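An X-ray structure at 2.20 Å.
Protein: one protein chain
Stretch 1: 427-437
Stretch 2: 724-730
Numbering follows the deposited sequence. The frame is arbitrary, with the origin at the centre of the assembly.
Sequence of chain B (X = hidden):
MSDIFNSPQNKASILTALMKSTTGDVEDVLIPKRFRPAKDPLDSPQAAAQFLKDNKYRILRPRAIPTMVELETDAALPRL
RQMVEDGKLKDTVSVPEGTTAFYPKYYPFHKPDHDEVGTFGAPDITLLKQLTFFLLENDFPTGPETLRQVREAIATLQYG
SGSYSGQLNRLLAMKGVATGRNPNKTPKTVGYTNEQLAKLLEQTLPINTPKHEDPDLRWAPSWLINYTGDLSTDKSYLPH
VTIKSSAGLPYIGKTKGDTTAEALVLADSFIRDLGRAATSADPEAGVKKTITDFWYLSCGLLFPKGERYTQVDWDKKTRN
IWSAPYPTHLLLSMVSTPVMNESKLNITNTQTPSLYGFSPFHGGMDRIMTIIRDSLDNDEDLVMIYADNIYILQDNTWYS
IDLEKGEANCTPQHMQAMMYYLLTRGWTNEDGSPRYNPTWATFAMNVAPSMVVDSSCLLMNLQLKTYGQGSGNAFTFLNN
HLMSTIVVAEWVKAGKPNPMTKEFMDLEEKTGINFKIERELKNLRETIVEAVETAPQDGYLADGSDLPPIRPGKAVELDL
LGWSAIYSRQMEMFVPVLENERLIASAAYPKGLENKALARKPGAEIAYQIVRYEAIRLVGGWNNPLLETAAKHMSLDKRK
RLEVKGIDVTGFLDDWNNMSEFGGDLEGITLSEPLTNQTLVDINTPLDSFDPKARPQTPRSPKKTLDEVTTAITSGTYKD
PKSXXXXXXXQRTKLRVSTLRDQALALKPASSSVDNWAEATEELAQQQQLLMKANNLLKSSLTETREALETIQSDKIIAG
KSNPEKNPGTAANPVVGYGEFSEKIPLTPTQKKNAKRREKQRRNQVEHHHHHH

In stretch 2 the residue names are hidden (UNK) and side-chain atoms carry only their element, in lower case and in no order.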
# COMPACT_ATOMS: atom_id res chain seq x y z
N TRP B 427 20.28 2.01 0.92
CA TRP B 427 21.18 1.44 1.93
C TRP B 427 22.63 1.46 1.47
O TRP B 427 23.32 0.43 1.45
CB TRP B 427 20.70 0.02 2.28
CG TRP B 427 19.38 0.05 3.00
CD1 TRP B 427 18.16 -0.25 2.48
CD2 TRP B 427 19.15 0.50 4.34
NE1 TRP B 427 17.18 -0.06 3.43
CE2 TRP B 427 17.77 0.41 4.58
CE3 TRP B 427 20.00 0.97 5.37
CZ2 TRP B 427 17.20 0.76 5.81
CZ3 TRP B 427 19.43 1.34 6.58
CH2 TRP B 427 18.05 1.21 6.80
N THR B 428 23.12 2.67 1.14
CA THR B 428 24.49 2.86 0.67
C THR B 428 25.11 4.11 1.32
O THR B 428 24.45 5.13 1.43
CB THR B 428 24.53 2.92 -0.89
OG1 THR B 428 25.88 2.96 -1.33
CG2 THR B 428 23.79 4.14 -1.47
N ASN B 429 26.38 4.02 1.74
CA ASN B 429 27.11 5.17 2.29
C ASN B 429 27.61 6.04 1.14
O ASN B 429 27.60 5.59 -0.02
CB ASN B 429 28.26 4.70 3.18
CG ASN B 429 27.84 4.04 4.46
OD1 ASN B 429 27.09 4.62 5.27
ND2 ASN B 429 28.35 2.84 4.72
N GLU B 430 28.04 7.28 1.43
CA GLU B 430 28.55 8.22 0.43
C GLU B 430 29.79 7.67 -0.29
O GLU B 430 29.97 7.92 -1.48
CB GLU B 430 28.87 9.57 1.07
CG GLU B 430 27.66 10.22 1.71
CD GLU B 430 27.94 11.50 2.48
OE1 GLU B 430 28.80 11.47 3.39
OE2 GLU B 430 27.31 12.53 2.16
N ASP B 431 30.64 6.89 0.40
CA ASP B 431 31.83 6.30 -0.22
C ASP B 431 31.49 5.07 -1.10
O ASP B 431 32.37 4.53 -1.76
CB ASP B 431 32.90 5.94 0.85
CG ASP B 431 32.52 4.84 1.85
OD1 ASP B 431 31.36 4.35 1.79
OD2 ASP B 431 33.36 4.50 2.71
N GLY B 432 30.21 4.67 -1.10
CA GLY B 432 29.70 3.54 -1.87
C GLY B 432 29.70 2.21 -1.15
O GLY B 432 29.36 1.18 -1.74
N SER B 433 30.11 2.20 0.14
CA SER B 433 30.13 0.98 0.96
C SER B 433 28.69 0.64 1.41
O SER B 433 27.86 1.56 1.56
CB SER B 433 31.08 1.10 2.15
OG SER B 433 30.66 2.10 3.06
N PRO B 434 28.37 -0.65 1.63
CA PRO B 434 26.99 -1.01 1.99
C PRO B 434 26.58 -0.70 3.43
O PRO B 434 27.37 -0.89 4.36
CB PRO B 434 26.95 -2.52 1.72
CG PRO B 434 28.34 -2.97 1.94
CD PRO B 434 29.20 -1.86 1.45
N ARG B 435 25.31 -0.27 3.62
CA ARG B 435 24.71 0.00 4.93
C ARG B 435 23.92 -1.25 5.35
O ARG B 435 22.77 -1.17 5.79
CB ARG B 435 23.83 1.27 4.88
CG ARG B 435 24.63 2.56 4.82
CD ARG B 435 23.77 3.81 4.90
NE ARG B 435 23.14 3.96 6.22
CZ ARG B 435 22.36 4.99 6.56
NH1 ARG B 435 22.15 5.98 5.72
NH2 ARG B 435 21.79 5.02 7.76
N TYR B 436 24.57 -2.41 5.17
CA TYR B 436 24.06 -3.74 5.48
C TYR B 436 25.20 -4.74 5.53
O TYR B 436 26.28 -4.49 4.99
CB TYR B 436 22.98 -4.18 4.46
CG TYR B 436 23.42 -4.15 3.01
CD1 TYR B 436 24.16 -5.20 2.46
CD2 TYR B 436 23.10 -3.07 2.19
CE1 TYR B 436 24.56 -5.17 1.12
CE2 TYR B 436 23.51 -3.03 0.86
CZ TYR B 436 24.25 -4.08 0.33
OH TYR B 436 24.66 -4.04 -0.98
N ASN B 437 24.96 -5.89 6.18
CA ASN B 437 25.91 -6.97 6.29
C ASN B 437 25.42 -8.18 5.44
O ASN B 437 24.31 -8.11 4.87
CB ASN B 437 26.13 -7.34 7.77
CG ASN B 437 24.97 -7.89 8.58
OD1 ASN B 437 23.96 -8.38 8.07
ND2 ASN B 437 25.16 -7.91 9.88
N UNK B 724 31.30 -2.67 -7.70
CA UNK B 724 31.55 -4.07 -7.36
C UNK B 724 30.61 -4.55 -6.26
O UNK B 724 30.15 -5.70 -6.32
c UNK B 724 33.00 -4.26 -6.95
N UNK B 725 30.25 -3.66 -5.30
CA UNK B 725 29.31 -3.95 -4.21
C UNK B 725 27.94 -4.30 -4.82
O UNK B 725 27.30 -5.28 -4.43
c UNK B 725 29.21 -2.77 -3.19
c UNK B 725 28.11 -3.00 -2.16
c UNK B 725 30.56 -2.49 -2.51
N UNK B 726 27.50 -3.49 -5.81
CA UNK B 726 26.23 -3.66 -6.51
C UNK B 726 26.27 -4.91 -7.38
O UNK B 726 25.29 -5.63 -7.42
c UNK B 726 25.87 -0.93 -5.22
c UNK B 726 25.92 -2.40 -7.35
n UNK B 726 25.56 0.37 -4.88
c UNK B 726 25.20 1.05 -6.02
c UNK B 726 24.45 2.78 -7.45
c UNK B 726 25.26 0.13 -7.09
c UNK B 726 24.79 2.38 -6.18
c UNK B 726 24.53 1.90 -8.55
c UNK B 726 24.90 0.58 -8.38
c UNK B 726 25.69 -1.13 -6.56
N UNK B 727 27.43 -5.19 -8.01
CA UNK B 727 27.64 -6.39 -8.83
C UNK B 727 27.50 -7.65 -7.98
O UNK B 727 26.87 -8.60 -8.43
c UNK B 727 30.18 -6.12 -11.70
c UNK B 727 28.91 -5.84 -10.93
n UNK B 727 33.11 -3.97 -11.10
n UNK B 727 31.10 -4.99 -11.56
c UNK B 727 29.01 -6.35 -9.51
c UNK B 727 32.38 -5.07 -11.22
n UNK B 727 32.94 -6.25 -10.98
N UNK B 728 28.00 -7.62 -6.73
CA UNK B 728 27.87 -8.73 -5.78
C UNK B 728 26.40 -8.98 -5.44
O UNK B 728 25.99 -10.14 -5.35
c UNK B 728 30.80 -8.30 -3.20
c UNK B 728 30.60 -10.03 -4.94
c UNK B 728 30.19 -8.61 -4.54
c UNK B 728 28.66 -8.45 -4.49
N UNK B 729 25.61 -7.90 -5.29
CA UNK B 729 24.18 -7.95 -4.98
C UNK B 729 23.38 -8.51 -6.16
O UNK B 729 22.44 -9.28 -5.96
c UNK B 729 23.65 -6.58 -4.56
c UNK B 729 22.43 -6.61 -3.66
c UNK B 729 21.66 -5.29 -3.73
c UNK B 729 22.82 -6.98 -2.21
N UNK B 730 23.77 -8.14 -7.38
CA UNK B 730 23.16 -8.69 -8.59
C UNK B 730 23.50 -10.19 -8.75
O UNK B 730 22.63 -10.98 -9.09
c UNK B 730 23.60 -7.90 -9.83
o UNK B 730 23.45 -8.36 -12.16
o UNK B 730 21.57 -8.36 -10.99
c UNK B 730 22.82 -8.24 -11.08

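Position 724 opens the helical stretch with a single side-chain carbon, which makes it Ala-724. That methyl is out of reach of stretch 1, and the residue's part here is in the backbone, where its O accepts a hydrogen bond from N of position 728 at 2.9 Å.

Position 725 has three side-chain carbons, one of them carrying the other two, so the branch comes at CB itself. CA-to-CB points toward stretch 1, and the two end carbons reach three different residues there. The fork directly at CB, without a heteroatom, fits valine. In Val-725, CG1 lies 3.9 Å from CD of Pro-434 and 3.8 Å from OH of Tyr-436, while CG2 lies 3.9 Å from O of Gly-432. In the t rotamer both methyls lie near CD of Pro-434 and O of Gly-432, and CG1 also reaches OH of Tyr-436.

Position 726 carries one carbon and then fused five- and six-membered rings holding eight carbons and one nitrogen, an indole, and hence Trp-726. Its CA-to-CB bond points sideways, but the end of the side chain comes nearer to the loop. The edge of the ring approaches Thr-428, with NE1 4.4 Å from OG1 of that residue. This is too long for a hydrogen bond, so the approach is packing; the threonine hydroxyl instead makes a weak bond to its neighbour, from OG1 of Thr-428 to O of Asn-429 at 3.4 Å.

Position 727 shows three carbons, a nitrogen, and a carbon bearing two more nitrogens: a guanidinium on a flexible arm. Arg-727 is out of reach of stretch 1, and its NE is hydrogen-bonded elsewhere in the structure.

Position 728 has four carbons forked at the second, as in leucine. Leu-728 points its CA-to-CB bond toward stretch 1, yet its nearest side-chain atom, CB of Leu-728, is still 6.9 Å from OH of Tyr-436. Direction alone does not make a contact.

Position 729 has the same four forked carbons but comes close enough to touch the tyrosine, and is Leu-729. Its CD1 is 3.7 Å from OH and 4.1 Å from CZ of Tyr-436, meeting the ring obliquely.

Position 730 has two carbons, the second carrying two oxygens, a carboxylate. Asp-730 is out of reach of the loop, and both its oxygens are hydrogen-bonded elsewhere in the structure.

The contact buries 255 Å² without one hydrogen bond across it. Val-725 and Leu-729, one helical turn apart, both meet the hydroxyl end of Tyr-436, and Val-725 also packs on Pro-434. The loop supplies its own order: a type I turn runs from Asn-429 to Gly-432, closed by N of Gly-432 to O of Asn-429 at 3.0 Å, and N of Ser-433 bonds OD1 of Asp-431 at 3.0 Å. Gly-432 suits this turn because at its backbone angles a CB would jam against the preceding carbonyl. The rule to read is a loop braced by internal polar bonds, meeting a helix through apolar packing.

Stretch 2 (724-730) AVWRLLD
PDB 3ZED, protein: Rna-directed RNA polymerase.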